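Local coordinates for protein glucose-6-phosphate 1-dehydrogenase (Mycobacterium avium, PDB 4LGV) that catalyses the NADP+-dependent oxidation of glucose 6-phosphate to 6-phosphogluconolactone, the entry step of the pentose phosphate pathway, at residues Gly40-Lys45 with Leu131-Met136; Gly109-Thr114 with Pro138-Pro143; His193-Gln198 with Leu256-Ala261; Leu206-Asn211 with Glu266-Ala271; Asp250-His255 with Ile335-Gly340. One frame throughout, in Å; residues are numbered along the deposited sequence.

Interaction 1 of 5, residues Gly40-Lys45 with Leu131-Met136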
# COMPACT_ATOMS: atom_id res chain seq x y z
N GLY A 40 0.10 33.92 -45.40
CA GLY A 40 0.93 32.72 -45.49
C GLY A 40 0.20 31.38 -45.52
O GLY A 40 -1.04 31.33 -45.57
N ASP A 41 0.98 30.30 -45.55
CA ASP A 41 0.43 28.94 -45.74
C ASP A 41 -0.45 28.47 -44.59
O ASP A 41 -1.51 27.88 -44.83
CB ASP A 41 1.52 27.90 -46.01
CG ASP A 41 2.22 28.11 -47.36
OD1 ASP A 41 1.61 28.69 -48.32
OD2 ASP A 41 3.41 27.70 -47.46
N LEU A 42 -0.04 28.73 -43.36
CA LEU A 42 -0.84 28.29 -42.23
C LEU A 42 -2.20 29.02 -42.21
O LEU A 42 -3.24 28.39 -41.94
CB LEU A 42 -0.09 28.44 -40.91
CG LEU A 42 -0.84 27.83 -39.70
CD1 LEU A 42 -1.10 26.32 -39.89
CD2 LEU A 42 -0.04 28.10 -38.41
N ALA A 43 -2.19 30.31 -42.53
CA ALA A 43 -3.45 31.05 -42.63
C ALA A 43 -4.37 30.43 -43.67
O ALA A 43 -5.59 30.29 -43.47
CB ALA A 43 -3.19 32.51 -42.95
N ARG A 44 -3.78 30.04 -44.80
CA ARG A 44 -4.53 29.44 -45.86
C ARG A 44 -5.03 28.04 -45.51
O ARG A 44 -6.19 27.70 -45.79
CB ARG A 44 -3.69 29.38 -47.10
CG ARG A 44 -4.41 28.90 -48.32
CD ARG A 44 -3.60 29.19 -49.59
NE ARG A 44 -2.21 28.75 -49.44
CZ ARG A 44 -1.79 27.47 -49.44
NH1 ARG A 44 -2.66 26.46 -49.61
NH2 ARG A 44 -0.50 27.20 -49.28
N LYS A 45 -4.18 27.22 -44.88
CA LYS A 45 -4.54 25.82 -44.60
C LYS A 45 -5.52 25.77 -43.42
O LYS A 45 -6.53 25.08 -43.51
CB LYS A 45 -3.32 24.89 -44.40
N LEU A 131 -4.40 40.37 -28.53
CA LEU A 131 -3.64 39.13 -28.78
C LEU A 131 -2.92 39.28 -30.09
O LEU A 131 -3.57 39.40 -31.12
CB LEU A 131 -4.56 37.90 -28.85
CG LEU A 131 -3.86 36.62 -29.26
CD1 LEU A 131 -2.75 36.25 -28.27
CD2 LEU A 131 -4.79 35.41 -29.34
N TYR A 132 -1.60 39.19 -30.10
CA TYR A 132 -0.81 39.17 -31.34
C TYR A 132 -0.46 37.75 -31.68
O TYR A 132 0.19 37.08 -30.90
CB TYR A 132 0.50 39.93 -31.17
CG TYR A 132 0.32 41.40 -30.81
CD1 TYR A 132 -0.01 42.32 -31.78
CD2 TYR A 132 0.46 41.83 -29.51
CE1 TYR A 132 -0.21 43.65 -31.48
CE2 TYR A 132 0.30 43.18 -29.19
CZ TYR A 132 -0.06 44.08 -30.18
OH TYR A 132 -0.23 45.40 -29.87
N TYR A 133 -0.94 37.27 -32.81
CA TYR A 133 -0.72 35.88 -33.24
C TYR A 133 0.24 35.86 -34.40
O TYR A 133 -0.05 36.40 -35.47
CB TYR A 133 -2.07 35.25 -33.62
CG TYR A 133 -1.96 33.87 -34.18
CD1 TYR A 133 -1.12 32.93 -33.60
CD2 TYR A 133 -2.71 33.48 -35.26
CE1 TYR A 133 -1.01 31.66 -34.10
CE2 TYR A 133 -2.61 32.21 -35.77
CZ TYR A 133 -1.77 31.29 -35.17
OH TYR A 133 -1.63 30.01 -35.66
N LEU A 134 1.41 35.26 -34.19
CA LEU A 134 2.48 35.32 -35.17
C LEU A 134 2.59 34.04 -35.95
O LEU A 134 3.24 33.11 -35.50
CB LEU A 134 3.81 35.66 -34.50
CG LEU A 134 3.80 36.79 -33.46
CD1 LEU A 134 5.22 37.12 -33.04
CD2 LEU A 134 3.12 38.05 -33.93
N GLU A 135 1.99 33.99 -37.13
CA GLU A 135 2.16 32.85 -38.01
C GLU A 135 3.15 33.25 -39.09
O GLU A 135 2.84 33.37 -40.24
CB GLU A 135 0.86 32.31 -38.62
CG GLU A 135 -0.28 33.31 -38.76
CD GLU A 135 -1.53 32.64 -39.28
OE1 GLU A 135 -1.62 31.38 -39.21
OE2 GLU A 135 -2.38 33.36 -39.80
N MET A 136 4.37 33.43 -38.66
CA MET A 136 5.43 33.89 -39.54
C MET A 136 6.68 33.07 -39.29
O MET A 136 6.76 32.33 -38.30
CB MET A 136 5.65 35.40 -39.36
CG MET A 136 4.90 36.15 -40.44
SD MET A 136 5.08 37.88 -40.18
CE MET A 136 4.80 38.69 -41.75
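Leu42 and Ala43, in the first turn of helix 41-56, straddle the carboxylate of Glu135, which stands just past the end of strand 130-134. This is the Rossmann-type coenzyme domain, and Gly40-Ala43 close the Gly-x-x-Gly-Asp-Leu-Ala fingerprint of glucose-6-phosphate dehydrogenases, with Gly40 as the N-cap of the helix. The Glu135 chain is extended beyond CG and reaches the first turn of the helix, its side chain slanting across Leu42. Glu135 OE1 lies beside Leu42, 3.7 Å from Leu42 CG, and near the backbone N of Ala43, while the methyl Ala43 CB packs 3.4 Å from Glu135 OE2. The first torsion of Glu135 (chi1 26°) falls short of a staggered position. OE1 is held by the hydroxyl of Thr47, one turn further along, and the nearby amino end of the helix would probably favour the negative charge.

Leu42 carries its CG anti to the backbone N (chi1 -173°), which sends the branch out toward the strand. There CD2 meets the end of Tyr133, the two side chains crossing at about a right angle. The Tyr133 hydroxyl is itself engaged by Glu162 and Tyr416, while Leu42 also packs on Glu162 and His193. A salt bridge between Asp41 and Arg44 spans the same turn of the helix. The methyl Leu42 CD2 thus has two oxygens of the other segment beside it, Tyr133 OH at 3.7 Å and Glu135 OE1 also at 3.7 Å.

Interaction 2 of 5, residues Gly109-Thr114 with Pro138-Pro143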
# COMPACT_ATOMS: atom_id res chain seq x y z
N GLY A 109 2.95 45.86 -44.82
CA GLY A 109 4.24 46.49 -44.60
C GLY A 109 5.30 45.49 -44.26
O GLY A 109 5.05 44.30 -44.26
N ASP A 110 6.49 46.01 -43.95
CA ASP A 110 7.64 45.22 -43.58
C ASP A 110 7.71 45.17 -42.06
O ASP A 110 7.83 46.21 -41.38
CB ASP A 110 8.92 45.89 -44.12
CG ASP A 110 10.18 44.98 -44.07
OD1 ASP A 110 10.29 44.17 -43.15
OD2 ASP A 110 11.08 45.12 -44.93
N VAL A 111 7.71 43.95 -41.54
CA VAL A 111 7.71 43.71 -40.09
C VAL A 111 8.99 44.09 -39.40
O VAL A 111 9.02 44.19 -38.19
CB VAL A 111 7.38 42.24 -39.74
CG1 VAL A 111 5.95 41.92 -40.11
CG2 VAL A 111 8.32 41.28 -40.44
N THR A 112 10.06 44.33 -40.16
CA THR A 112 11.30 44.86 -39.58
C THR A 112 11.33 46.39 -39.58
O THR A 112 12.26 46.96 -39.06
CB THR A 112 12.58 44.35 -40.33
OG1 THR A 112 12.56 44.72 -41.71
CG2 THR A 112 12.66 42.83 -40.23
N ASP A 113 10.33 47.06 -40.16
CA ASP A 113 10.31 48.54 -40.24
C ASP A 113 9.38 49.18 -39.20
O ASP A 113 8.20 48.81 -39.09
CB ASP A 113 9.88 49.02 -41.64
CG ASP A 113 10.99 48.84 -42.74
OD1 ASP A 113 12.22 48.83 -42.42
OD2 ASP A 113 10.62 48.71 -43.97
N THR A 114 9.88 50.18 -38.50
CA THR A 114 9.09 50.88 -37.50
C THR A 114 7.79 51.52 -38.02
O THR A 114 6.83 51.65 -37.27
CB THR A 114 9.91 51.94 -36.71
OG1 THR A 114 10.46 52.88 -37.62
CG2 THR A 114 11.06 51.29 -35.92
N PRO A 138 10.09 31.87 -37.90
CA PRO A 138 10.58 32.09 -36.54
C PRO A 138 11.67 33.14 -36.39
O PRO A 138 11.77 33.78 -35.33
CB PRO A 138 11.11 30.71 -36.12
CG PRO A 138 11.32 29.97 -37.41
CD PRO A 138 10.20 30.45 -38.29
N SER A 139 12.49 33.30 -37.42
CA SER A 139 13.53 34.36 -37.39
C SER A 139 12.91 35.75 -37.24
O SER A 139 13.56 36.67 -36.81
CB SER A 139 14.44 34.30 -38.62
OG SER A 139 13.72 34.45 -39.82
N LEU A 140 11.60 35.87 -37.48
CA LEU A 140 10.92 37.15 -37.29
C LEU A 140 10.16 37.36 -35.98
O LEU A 140 9.68 38.48 -35.72
CB LEU A 140 10.01 37.39 -38.48
CG LEU A 140 10.76 37.54 -39.80
CD1 LEU A 140 9.80 37.65 -40.98
CD2 LEU A 140 11.66 38.77 -39.77
N PHE A 141 10.10 36.36 -35.10
CA PHE A 141 9.36 36.52 -33.84
C PHE A 141 9.92 37.65 -33.00
O PHE A 141 9.19 38.51 -32.45
CB PHE A 141 9.36 35.21 -33.02
CG PHE A 141 8.59 34.08 -33.67
CD1 PHE A 141 7.61 34.32 -34.59
CD2 PHE A 141 8.84 32.77 -33.29
CE1 PHE A 141 6.89 33.28 -35.15
CE2 PHE A 141 8.13 31.72 -33.85
CZ PHE A 141 7.15 31.98 -34.77
N ALA A 142 11.23 37.61 -32.80
CA ALA A 142 11.87 38.57 -31.90
C ALA A 142 11.81 39.96 -32.49
O ALA A 142 11.44 40.91 -31.80
CB ALA A 142 13.29 38.15 -31.59
N PRO A 143 12.13 40.10 -33.78
CA PRO A 143 12.03 41.44 -34.36
C PRO A 143 10.64 42.06 -34.25
O PRO A 143 10.53 43.25 -33.99
CB PRO A 143 12.42 41.22 -35.83
CG PRO A 143 13.38 40.08 -35.79
CD PRO A 143 12.86 39.17 -34.68
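Val111 and Thr112, the central pair of a type I beta turn from Asp110 to Asp113, face Leu140 at the end of a 3-10 segment that runs into helix 141-150; the backbones come nearest at Thr112 and Pro143, whose CA atoms are 6.3 Å apart. Leu140 provides both contacts, one with each branch. Its CD1 meets Val111 CG2 at 4.0 Å, the two side chains crossing at about a right angle, and its CD2 lies 4.2 Å from Thr112 CG2. Leu140 holds CG beside its own backbone N (chi1 -64°), an orientation that keeps the isobutyl fork directed at the turn.

In the Rossmann-type coenzyme domain this turn links strand 104-108, outermost in the parallel sheet, to helix 114-123, so the contact packs that connection against the helix following strand 130-134. Val111, the buried member, also touches Ile144 of that helix, and its carbonyl oxygen accepts from Tyr117.

The turn is braced from within. Asp113 N donates to Asp110 O at 2.9 Å, closing the beta turn, and Asp110 OD1 forms an Asx turn by accepting from Thr112 N at 3.0 Å. The same oxygen takes Thr112 OG1 at 2.7 Å; both donors come from one face of the carboxylate plane, the hydroxyl the more steeply, at 53° out of it.

Interaction 3 of 5, residues His193-Gln198 with Leu256-Ala261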
# COMPACT_ATOMS: atom_id res chain seq x y z
N HIS A 193 0.11 22.76 -32.45
CA HIS A 193 -1.19 22.20 -32.80
C HIS A 193 -1.42 20.85 -32.18
O HIS A 193 -2.54 20.55 -31.80
CB HIS A 193 -1.34 22.12 -34.31
CG HIS A 193 -1.11 23.43 -34.96
ND1 HIS A 193 -0.84 23.55 -36.30
CD2 HIS A 193 -1.03 24.68 -34.43
CE1 HIS A 193 -0.62 24.82 -36.57
NE2 HIS A 193 -0.74 25.53 -35.45
N PHE A 194 -0.36 20.04 -32.03
CA PHE A 194 -0.52 18.73 -31.36
C PHE A 194 -1.11 18.83 -29.95
O PHE A 194 -1.96 18.04 -29.58
CB PHE A 194 0.77 17.96 -31.32
CG PHE A 194 1.19 17.41 -32.65
CD1 PHE A 194 0.42 16.48 -33.32
CD2 PHE A 194 2.36 17.80 -33.22
CE1 PHE A 194 0.81 15.97 -34.54
CE2 PHE A 194 2.74 17.31 -34.45
CZ PHE A 194 1.99 16.39 -35.12
N LEU A 195 -0.69 19.82 -29.19
CA LEU A 195 -1.20 20.03 -27.82
C LEU A 195 -2.67 20.30 -27.74
O LEU A 195 -3.31 19.92 -26.78
CB LEU A 195 -0.45 21.16 -27.09
CG LEU A 195 0.68 20.59 -26.26
CD1 LEU A 195 1.74 19.98 -27.17
CD2 LEU A 195 1.27 21.70 -25.40
N GLY A 196 -3.22 20.89 -28.80
CA GLY A 196 -4.66 21.09 -28.93
C GLY A 196 -5.46 19.83 -28.93
O GLY A 196 -6.66 19.90 -28.75
N LYS A 197 -4.81 18.68 -29.13
CA LYS A 197 -5.47 17.38 -29.08
C LYS A 197 -5.51 16.80 -27.69
O LYS A 197 -6.08 15.73 -27.48
CB LYS A 197 -4.73 16.36 -29.96
CG LYS A 197 -4.75 16.68 -31.44
CD LYS A 197 -3.88 15.70 -32.26
CE LYS A 197 -4.19 15.79 -33.75
NZ LYS A 197 -5.57 15.23 -34.00
N GLN A 198 -4.81 17.40 -26.76
CA GLN A 198 -4.64 16.77 -25.48
C GLN A 198 -5.86 16.98 -24.59
O GLN A 198 -6.27 18.12 -24.36
CB GLN A 198 -3.39 17.28 -24.79
CG GLN A 198 -2.16 16.62 -25.37
CD GLN A 198 -0.89 16.94 -24.62
OE1 GLN A 198 -0.91 17.13 -23.42
NE2 GLN A 198 0.25 16.94 -25.34
N LEU A 256 4.59 14.62 -26.95
CA LEU A 256 4.53 13.34 -26.29
C LEU A 256 5.08 13.40 -24.88
O LEU A 256 4.56 12.74 -24.00
CB LEU A 256 5.22 12.25 -27.11
CG LEU A 256 4.55 11.86 -28.40
CD1 LEU A 256 5.27 10.72 -29.13
CD2 LEU A 256 3.11 11.45 -28.17
N LEU A 257 6.15 14.17 -24.67
CA LEU A 257 6.64 14.36 -23.30
C LEU A 257 5.63 15.10 -22.43
O LEU A 257 5.49 14.81 -21.25
CB LEU A 257 7.98 15.09 -23.31
CG LEU A 257 9.16 14.21 -23.76
CD1 LEU A 257 10.45 15.03 -23.82
CD2 LEU A 257 9.35 13.06 -22.79
N GLN A 258 4.86 15.99 -23.02
CA GLN A 258 3.79 16.66 -22.25
C GLN A 258 2.68 15.65 -21.89
O GLN A 258 2.12 15.73 -20.82
CB GLN A 258 3.20 17.83 -23.05
CG GLN A 258 4.12 19.05 -23.09
CD GLN A 258 3.86 20.02 -21.97
OE1 GLN A 258 2.70 20.24 -21.57
NE2 GLN A 258 4.92 20.64 -21.46
N VAL A 259 2.38 14.74 -22.81
CA VAL A 259 1.40 13.68 -22.57
C VAL A 259 1.88 12.76 -21.42
O VAL A 259 1.13 12.48 -20.50
CB VAL A 259 1.14 12.83 -23.81
CG1 VAL A 259 0.46 11.52 -23.46
CG2 VAL A 259 0.23 13.57 -24.77
N LEU A 260 3.15 12.37 -21.49
CA LEU A 260 3.73 11.59 -20.42
C LEU A 260 3.59 12.31 -19.09
O LEU A 260 3.19 11.71 -18.09
CB LEU A 260 5.19 11.30 -20.75
CG LEU A 260 5.96 10.63 -19.63
CD1 LEU A 260 5.29 9.30 -19.29
CD2 LEU A 260 7.38 10.39 -20.03
N ALA A 261 3.90 13.59 -19.07
CA ALA A 261 3.83 14.35 -17.82
C ALA A 261 2.44 14.38 -17.24
O ALA A 261 2.26 14.26 -16.02
CB ALA A 261 4.35 15.76 -18.01
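Gln198 lays the flat of its amide across a methyl of Val259, in the C-terminal half of helix 246-264. Val259 CG2 sits 3.4 Å from Gln198 NE2 and 3.6 Å from Gln198 CD, so the methyl lies above the group, nearer its nitrogen than its oxygen. Gln198 is extended beyond CG (chi2 -172°), which carries the amide all the way to the helix surface. The same nitrogen also comes within 3.8 Å of Gln258 CB. Gln258 then bends at chi2 (-91°), and the two glutamine side chains cross at about a right angle with amide planes 32° apart. A looser contact is Leu195 CD2 at 4.3 Å from Gln258 OE1.

His193-Lys197 belong to the Asp-His-Phe-Leu-Gly-Lys motif, in this family the signature of the glucose 6-phosphate site; Gln198 follows it. The segment comes after strand 188-191, the last of the coenzyme-domain sheet, while helix 246-264 packs on the large mixed sheet; this buried contact therefore sits where the two domains join. Phe194 adds to the junction by packing its ring near that of His255 and by touching Val251.

The polar ends are bonded to residues just beyond the two segments: Gln198 NE2 to His255 ND1, and Gln258 OE1 to Lys280. The bond to His255 probably fixes the rotation of the Gln198 amide, which then offers Val259 a flat surface in van der Waals contact while one N-H serves the histidine.

Interaction 4 of 5, residues Leu206-Asn211 with Glu266-Ala271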
# COMPACT_ATOMS: atom_id res chain seq x y z
N LEU A 206 -9.92 11.66 -14.91
CA LEU A 206 -9.88 10.20 -14.97
C LEU A 206 -9.01 9.67 -13.86
O LEU A 206 -9.37 8.75 -13.13
CB LEU A 206 -9.39 9.78 -16.32
CG LEU A 206 -9.20 8.29 -16.61
CD1 LEU A 206 -9.32 8.02 -18.07
CD2 LEU A 206 -7.83 7.85 -16.20
N ARG A 207 -7.86 10.29 -13.69
CA ARG A 207 -6.83 9.85 -12.74
C ARG A 207 -7.10 10.21 -11.30
O ARG A 207 -6.74 9.48 -10.38
CB ARG A 207 -5.48 10.53 -13.06
CG ARG A 207 -4.71 9.93 -14.19
CD ARG A 207 -3.29 10.54 -14.26
NE ARG A 207 -2.55 10.30 -13.04
CZ ARG A 207 -1.54 11.02 -12.60
NH1 ARG A 207 -1.05 12.03 -13.29
NH2 ARG A 207 -0.98 10.71 -11.43
N PHE A 208 -7.70 11.36 -11.09
CA PHE A 208 -7.71 11.95 -9.76
C PHE A 208 -9.03 11.84 -9.11
O PHE A 208 -9.13 12.10 -7.90
CB PHE A 208 -7.28 13.45 -9.81
CG PHE A 208 -5.90 13.70 -10.38
CD1 PHE A 208 -4.90 12.79 -10.23
CD2 PHE A 208 -5.58 14.90 -10.99
CE1 PHE A 208 -3.60 13.02 -10.73
CE2 PHE A 208 -4.31 15.14 -11.53
CZ PHE A 208 -3.31 14.20 -11.40
N ALA A 209 -10.07 11.49 -9.86
CA ALA A 209 -11.42 11.41 -9.29
C ALA A 209 -11.89 9.98 -9.16
O ALA A 209 -12.95 9.74 -8.59
CB ALA A 209 -12.43 12.18 -10.15
N ASN A 210 -11.12 9.02 -9.73
CA ASN A 210 -11.50 7.58 -9.67
C ASN A 210 -10.50 6.79 -8.81
O ASN A 210 -9.35 6.58 -9.19
CB ASN A 210 -11.54 7.00 -11.05
CG ASN A 210 -12.66 7.55 -11.88
OD1 ASN A 210 -13.82 7.30 -11.62
ND2 ASN A 210 -12.31 8.31 -12.90
N ASN A 211 -10.92 6.42 -7.62
CA ASN A 211 -10.00 5.77 -6.72
C ASN A 211 -9.57 4.38 -7.23
O ASN A 211 -8.51 3.93 -6.91
CB ASN A 211 -10.61 5.66 -5.33
CG ASN A 211 -9.55 5.60 -4.23
OD1 ASN A 211 -8.43 6.02 -4.41
ND2 ASN A 211 -9.92 5.08 -3.11
N GLU A 266 2.27 14.28 -10.21
CA GLU A 266 1.54 14.40 -8.97
C GLU A 266 0.35 15.35 -9.19
O GLU A 266 0.39 16.22 -10.06
CB GLU A 266 2.43 14.94 -7.85
CG GLU A 266 3.65 14.08 -7.59
CD GLU A 266 3.32 12.66 -7.18
OE1 GLU A 266 2.40 12.47 -6.35
OE2 GLU A 266 4.00 11.72 -7.65
N PRO A 267 -0.70 15.21 -8.38
CA PRO A 267 -1.83 16.07 -8.54
C PRO A 267 -1.52 17.53 -8.21
O PRO A 267 -0.97 17.79 -7.18
CB PRO A 267 -2.86 15.52 -7.51
CG PRO A 267 -2.06 14.72 -6.56
CD PRO A 267 -0.90 14.19 -7.32
N PRO A 268 -1.91 18.47 -9.05
CA PRO A 268 -1.82 19.89 -8.70
C PRO A 268 -2.53 20.26 -7.44
O PRO A 268 -3.57 19.69 -7.14
CB PRO A 268 -2.54 20.61 -9.90
CG PRO A 268 -2.48 19.61 -11.03
CD PRO A 268 -2.52 18.25 -10.37
N VAL A 269 -2.01 21.29 -6.74
CA VAL A 269 -2.68 21.82 -5.53
C VAL A 269 -3.71 22.88 -5.80
O VAL A 269 -4.32 23.36 -4.88
CB VAL A 269 -1.69 22.33 -4.47
CG1 VAL A 269 -0.88 21.17 -4.00
CG2 VAL A 269 -0.79 23.42 -5.00
N GLY A 270 -3.84 23.29 -7.05
CA GLY A 270 -4.87 24.22 -7.46
C GLY A 270 -5.32 23.92 -8.89
O GLY A 270 -4.75 23.09 -9.58
N ALA A 271 -6.31 24.68 -9.33
CA ALA A 271 -6.94 24.46 -10.61
C ALA A 271 -6.32 25.30 -11.71
O ALA A 271 -6.62 25.11 -12.85
CB ALA A 271 -8.42 24.77 -10.50
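Phe208, in the last part of helix 200-209, approaches Pro267 in the irregular segment joining helices 246-264 and 273-284; their CA atoms are 7.3 Å apart. Glu266, Pro267 and Pro268 are extended, with backbone angles like those of a polyproline II helix, and cross the end of the phenylalanine ring. Pro267 CB sits over one face of that ring, 4.1 Å from the centroid and only 10° off the normal, a clear CH-pi contact. The rim atom Phe208 CZ comes to 3.7 Å from Pro267 CA, and Phe208 CE2 to 3.8 Å from Pro268 CD, the Pro268 and Phe208 side chains crossing at about a right angle. Phe208 has CG beside its backbone N (chi1 -59°), which aims the ring across at the prolines.

Both pieces belong to the helical part of the C-terminal domain, and the site is shared between subunits of the tetramer. Trp328 of the third subunit meets the Phe208 ring with planes about 75° apart and also packs on Pro267, while Arg366 of the second subunit touches Phe208 and Pro267 and bonds to Pro268 O.

Next to the ring, the Arg207 guanidinium has Phe208 CE1 3.4 Å above its centre, and its NH1 bonds to the carbonyl oxygens of Leu262 and Met265. Glu266 instead makes a salt bridge with Arg329. At the helix end the Asn210 side chain reaches back to the Leu206 carbonyl, Asn210 ND2 donating almost straight to Leu206 O at 3.0 Å.

Interaction 5 of 5, residues Asp250-His255 with Ile335-Gly340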
# COMPACT_ATOMS: atom_id res chain seq x y z
N ASP A 250 9.49 17.16 -33.90
CA ASP A 250 8.13 17.42 -34.35
C ASP A 250 7.11 17.01 -33.29
O ASP A 250 6.21 17.76 -33.02
CB ASP A 250 7.86 16.68 -35.66
CG ASP A 250 6.54 17.04 -36.27
OD1 ASP A 250 6.19 18.24 -36.25
OD2 ASP A 250 5.85 16.13 -36.80
N VAL A 251 7.25 15.81 -32.74
CA VAL A 251 6.23 15.23 -31.81
C VAL A 251 6.71 14.83 -30.42
O VAL A 251 5.91 14.80 -29.46
CB VAL A 251 5.49 14.01 -32.44
CG1 VAL A 251 4.78 14.40 -33.71
CG2 VAL A 251 6.47 12.90 -32.78
N VAL A 252 7.99 14.53 -30.27
CA VAL A 252 8.48 14.01 -29.01
C VAL A 252 8.77 15.10 -27.97
O VAL A 252 8.25 15.05 -26.84
CB VAL A 252 9.72 13.12 -29.20
CG1 VAL A 252 10.26 12.63 -27.86
CG2 VAL A 252 9.36 11.91 -30.03
N GLN A 253 9.59 16.07 -28.36
CA GLN A 253 10.11 17.10 -27.47
C GLN A 253 9.02 17.80 -26.67
O GLN A 253 9.18 18.04 -25.48
CB GLN A 253 10.92 18.12 -28.28
CG GLN A 253 11.43 19.34 -27.50
CD GLN A 253 10.43 20.48 -27.49
OE1 GLN A 253 9.87 20.82 -28.51
NE2 GLN A 253 10.19 21.06 -26.32
N ASN A 254 7.94 18.14 -27.32
CA ASN A 254 6.84 18.89 -26.69
C ASN A 254 5.62 17.98 -26.48
O ASN A 254 5.29 17.64 -25.36
CB ASN A 254 6.50 20.13 -27.52
CG ASN A 254 5.70 21.15 -26.76
OD1 ASN A 254 5.86 21.29 -25.56
ND2 ASN A 254 4.83 21.87 -27.44
N HIS A 255 4.99 17.55 -27.57
CA HIS A 255 3.70 16.82 -27.48
C HIS A 255 3.74 15.58 -26.60
O HIS A 255 3.01 15.50 -25.60
CB HIS A 255 3.23 16.46 -28.90
CG HIS A 255 1.90 15.77 -28.96
ND1 HIS A 255 0.81 16.19 -28.25
CD2 HIS A 255 1.48 14.70 -29.69
CE1 HIS A 255 -0.22 15.40 -28.50
NE2 HIS A 255 0.15 14.50 -29.39
N ILE A 335 9.93 3.31 -19.58
CA ILE A 335 8.98 3.99 -20.42
C ILE A 335 9.49 3.95 -21.87
O ILE A 335 10.55 4.47 -22.17
CB ILE A 335 8.82 5.43 -19.93
CG1 ILE A 335 8.38 5.43 -18.46
CG2 ILE A 335 7.85 6.19 -20.81
CD1 ILE A 335 8.37 6.78 -17.78
N PHE A 336 8.74 3.29 -22.74
CA PHE A 336 9.09 3.19 -24.13
C PHE A 336 8.15 4.06 -24.95
O PHE A 336 6.93 4.08 -24.73
CB PHE A 336 9.03 1.72 -24.62
CG PHE A 336 10.07 0.82 -23.99
CD1 PHE A 336 11.36 0.81 -24.45
CD2 PHE A 336 9.74 0.01 -22.95
CE1 PHE A 336 12.34 0.01 -23.87
CE2 PHE A 336 10.69 -0.81 -22.37
CZ PHE A 336 11.99 -0.82 -22.83
N LEU A 337 8.72 4.72 -25.93
CA LEU A 337 7.98 5.63 -26.76
C LEU A 337 8.31 5.38 -28.24
O LEU A 337 9.46 5.16 -28.57
CB LEU A 337 8.37 7.01 -26.36
CG LEU A 337 7.67 8.14 -27.05
CD1 LEU A 337 7.67 9.32 -26.09
CD2 LEU A 337 8.36 8.46 -28.37
N ARG A 338 7.27 5.36 -29.09
CA ARG A 338 7.45 5.26 -30.51
C ARG A 338 6.50 6.20 -31.20
O ARG A 338 5.33 6.36 -30.80
CB ARG A 338 7.25 3.84 -31.02
CG ARG A 338 5.87 3.29 -30.86
CD ARG A 338 5.77 1.87 -31.38
NE ARG A 338 4.46 1.30 -31.03
CZ ARG A 338 4.00 0.15 -31.47
NH1 ARG A 338 4.72 -0.59 -32.30
NH2 ARG A 338 2.79 -0.28 -31.11
N ALA A 339 7.03 6.90 -32.19
CA ALA A 339 6.26 7.85 -32.98
C ALA A 339 6.73 7.81 -34.43
O ALA A 339 7.92 7.73 -34.70
CB ALA A 339 6.42 9.23 -32.42
N GLY A 340 5.81 7.87 -35.38
CA GLY A 340 6.21 7.89 -36.76
C GLY A 340 5.17 8.10 -37.82
O GLY A 340 4.00 7.86 -37.62
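Val252 on helix 246-264 and Leu337 on strand 335-340 bury much of the surface in this contact, with Ala339 close behind. Val252 CG2 meets Leu337 CD2 at 4.0 Å, one methyl against another, with the two branches running at a slant. Leu337 has CG anti to its own N (chi1 -177°), which stretches its fork from the strand toward the helix. Two residues on, Ala339 offers just a methyl: its CB stands 3.7 Å from Val251 CG2, and the short side chain allows the helix to come close, with the CA atoms of Val251 and Ala339 7.5 Å apart.

The pattern is that of a helix packed on a beta sheet, here the large mixed sheet of the C-terminal domain. Leu337 and Ala339 point to the helix side, where both also touch Leu256, while Arg338 between them turns to the opposite face and bonds to Thr228. The helix has a wide pi-type turn and is kinked here, where Asn254 and His255 break the regular backbone bonding. Met229 of strand 222-230, which pairs with this strand, touches both Val251 and Ala339.

Interactions 1 and 2 lie in the Rossmann-type coenzyme domain, centres 14 Å apart; Met136 and Phe141 bring them into touch, and their segments alternate along the chain. Interaction 3 joins that domain to the C-terminal one and touches interaction 1 through Leu42 and His193. Its centre is about 4 Å from that of the chain. Interactions 3 and 5 share helix 246-264, with centres 10 Å apart, so one helix meets the large sheet and the loop carrying the family's probable substrate-site signature. Interaction 4 lies at the subunit interfaces, its centre about 42 Å from that of interaction 2. Together the five run from coenzyme domain through the domain junction to the tetramer contacts.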